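Local coordinates for probable 2-phosphosulfolactate phosphatase (PDB 1VR0) that catalyses the magnesium-dependent hydrolysis of (2R)-O-phospho-3-sulfolactate to (2R)-3-sulfolactate and phosphate, at the interface of chains A and B. Sequence-based numbering; all coordinates share one arbitrary frame. Chains: chain A/B, Probable 2-phosphosulfolactate phosphatase.

The interface of chains A and B. Residues chain A 193, 196-197, 200-201, 207; chain B 193, 196-197, 200-201, 207.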
loop_
_atom_site.group_PDB
_atom_site.type_symbol
_atom_site.label_atom_id
_atom_site.label_comp_id
_atom_site.label_asym_id
_atom_site.label_seq_id
_atom_site.Cartn_x
_atom_site.Cartn_y
_atom_site.Cartn_z
ATOM N N THR A 193 -4.036 8.774 2.694
ATOM C CA THR A 193 -2.778 8.604 3.437
ATOM C C THR A 193 -1.588 9.255 2.727
ATOM O O THR A 193 -0.786 9.937 3.355
ATOM C CB THR A 193 -2.507 7.118 3.720
ATOM O OG1 THR A 193 -3.648 6.529 4.376
ATOM C CG2 THR A 193 -1.276 6.934 4.646
ATOM N N TYR A 196 -1.891 12.921 3.146
ATOM C CA TYR A 196 -1.544 13.244 4.523
ATOM C C TYR A 196 -0.046 13.365 4.712
ATOM O O TYR A 196 0.428 14.329 5.355
ATOM C CB TYR A 196 -2.085 12.188 5.494
ATOM C CG TYR A 196 -1.538 12.387 6.886
ATOM C CD1 TYR A 196 -1.976 13.440 7.678
ATOM C CD2 TYR A 196 -0.548 11.534 7.407
ATOM C CE1 TYR A 196 -1.454 13.644 8.956
ATOM C CE2 TYR A 196 -0.030 11.727 8.682
ATOM C CZ TYR A 196 -0.482 12.788 9.453
ATOM O OH TYR A 196 0.047 12.996 10.719
ATOM N N VAL A 197 0.687 12.397 4.149
ATOM C CA VAL A 197 2.142 12.375 4.219
ATOM C C VAL A 197 2.704 13.618 3.535
ATOM O O VAL A 197 3.633 14.282 4.074
ATOM C CB VAL A 197 2.723 11.106 3.550
ATOM C CG1 VAL A 197 4.249 11.189 3.435
ATOM C CG2 VAL A 197 2.330 9.882 4.325
ATOM N N THR A 200 1.873 17.021 5.437
ATOM C CA THR A 200 2.723 17.206 6.623
ATOM C C THR A 200 4.226 17.295 6.323
ATOM O O THR A 200 5.042 17.276 7.226
ATOM C CB THR A 200 2.486 16.059 7.672
ATOM O OG1 THR A 200 2.530 14.790 7.020
ATOM C CG2 THR A 200 1.157 16.184 8.328
ATOM N N ASN A 201 4.583 17.411 5.051
ATOM C CA ASN A 201 5.963 17.396 4.591
ATOM C C ASN A 201 5.991 18.048 3.212
ATOM O O ASN A 201 6.484 17.468 2.253
ATOM C CB ASN A 201 6.412 15.931 4.472
ATOM C CG ASN A 201 6.608 15.244 5.822
ATOM O OD1 ASN A 201 7.631 15.416 6.425
ATOM N ND2 ASN A 201 5.650 14.430 6.256
ATOM N N PHE A 207 11.328 14.256 3.552
ATOM C CA PHE A 207 10.722 13.001 3.890
ATOM C C PHE A 207 11.178 11.884 2.961
ATOM O O PHE A 207 11.225 10.724 3.333
ATOM C CB PHE A 207 9.202 13.179 3.870
ATOM C CG PHE A 207 8.479 12.054 4.465
ATOM C CD1 PHE A 207 8.219 12.035 5.814
ATOM C CD2 PHE A 207 8.096 10.971 3.682
ATOM C CE1 PHE A 207 7.567 10.943 6.382
ATOM C CE2 PHE A 207 7.434 9.869 4.248
ATOM C CZ PHE A 207 7.163 9.866 5.579
ATOM N N THR B 193 6.202 4.051 6.757
ATOM C CA THR B 193 5.071 4.971 6.567
ATOM C C THR B 193 3.952 4.739 7.586
ATOM O O THR B 193 3.424 5.686 8.158
ATOM C CB THR B 193 4.535 4.890 5.129
ATOM O OG1 THR B 193 5.612 5.100 4.193
ATOM C CG2 THR B 193 3.456 5.973 4.865
ATOM N N TYR B 196 5.098 6.067 10.846
ATOM C CA TYR B 196 5.051 7.520 10.778
ATOM C C TYR B 196 3.663 8.053 11.071
ATOM O O TYR B 196 3.516 9.021 11.851
ATOM C CB TYR B 196 5.499 8.027 9.402
ATOM C CG TYR B 196 5.235 9.504 9.246
ATOM C CD1 TYR B 196 6.009 10.440 9.919
ATOM C CD2 TYR B 196 4.181 9.973 8.442
ATOM C CE1 TYR B 196 5.752 11.806 9.798
ATOM C CE2 TYR B 196 3.925 11.332 8.311
ATOM C CZ TYR B 196 4.710 12.248 8.996
ATOM O OH TYR B 196 4.446 13.605 8.884
ATOM N N VAL B 197 2.660 7.418 10.453
ATOM C CA VAL B 197 1.264 7.790 10.642
ATOM C C VAL B 197 0.881 7.609 12.107
ATOM O O VAL B 197 0.214 8.495 12.711
ATOM C CB VAL B 197 0.325 6.942 9.750
ATOM C CG1 VAL B 197 -1.146 7.185 10.105
ATOM C CG2 VAL B 197 0.563 7.251 8.300
ATOM N N THR B 200 2.715 10.142 14.580
ATOM C CA THR B 200 2.123 11.487 14.521
ATOM C C THR B 200 0.646 11.553 14.935
ATOM O O THR B 200 -0.001 12.570 14.768
ATOM C CB THR B 200 2.271 12.107 13.084
ATOM O OG1 THR B 200 1.853 11.159 12.102
ATOM C CG2 THR B 200 3.683 12.471 12.788
ATOM N N ASN B 201 0.126 10.469 15.493
ATOM C CA ASN B 201 -1.280 10.330 15.841
ATOM C C ASN B 201 -1.386 9.220 16.882
ATOM O O ASN B 201 -2.137 8.269 16.712
ATOM C CB ASN B 201 -2.046 9.915 14.574
ATOM C CG ASN B 201 -2.169 11.036 13.544
ATOM O OD1 ASN B 201 -3.023 11.868 13.681
ATOM N ND2 ASN B 201 -1.352 11.016 12.495
ATOM N N PHE B 207 -7.290 9.652 14.066
ATOM C CA PHE B 207 -6.922 9.497 12.689
ATOM C C PHE B 207 -7.749 8.419 12.000
ATOM O O PHE B 207 -7.984 8.462 10.805
ATOM C CB PHE B 207 -5.423 9.200 12.621
ATOM C CG PHE B 207 -4.873 9.296 11.268
ATOM C CD1 PHE B 207 -4.413 10.500 10.792
ATOM C CD2 PHE B 207 -4.861 8.184 10.434
ATOM C CE1 PHE B 207 -3.930 10.595 9.489
ATOM C CE2 PHE B 207 -4.370 8.272 9.120
ATOM C CZ PHE B 207 -3.899 9.461 8.663
#
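A:Tyr196 reaches out of helix 189-199 into chain B, where its phenol oxygen meets B:Thr200 and B:Asn201 just beyond the end of the partner helix; the two-fold axis repeats every contact with the chains exchanged. With CG anti to the backbone N (chi1 170°), the tyrosine ring extends away from its own helix, and its tip faces the tip of B:Thr200. The phenol OH of A:Tyr196 and the hydroxyl OG1 of B:Thr200 are hydrogen bonded at 2.9 Å, the threonine oxygen lying at the edge of the ring and in its plane. The amide ND2 of B:Asn201 adds a weak, bent bond to the same phenol oxygen at 3.0 Å, with the amide plane turned well away from the ring plane.

Both polar partners are positioned from within their own chain. B:Thr200 OG1 sits between the backbone N and the carbonyl carbon (chi1 48°), turned back toward the helix, where it donates to the carbonyl oxygen B:Tyr196 O at 2.7 Å. B:Asn201 ND2 donates to the carbonyl oxygen B:Val197 O at 3.0 Å, nearly within its own amide plane, which should limit rotation of the amide.

Over one face of the A:Tyr196 ring comes the edge of B:Phe207, its CE1 standing over the centre of the ring, 3.8 Å above its plane. The rings pack edge to face, with planes 67° apart and centroids 5.0 Å from each other. B:Val197 CG1 in turn backs one face of B:Phe207. Nearer the axis, the two tyrosines touch obliquely through their CE2 atoms, and the methyls CG2 of A:Thr193 and B:Val197 meet at 4.1 Å, the side chains crossing at about a right angle. Each tyrosine is thus held at its tip by polar groups and on a face by an aromatic edge. This reciprocal exchange of tyrosines forms one part of the two-fold interface between the copies of the deposited assembly and may contribute to a ComB dimer.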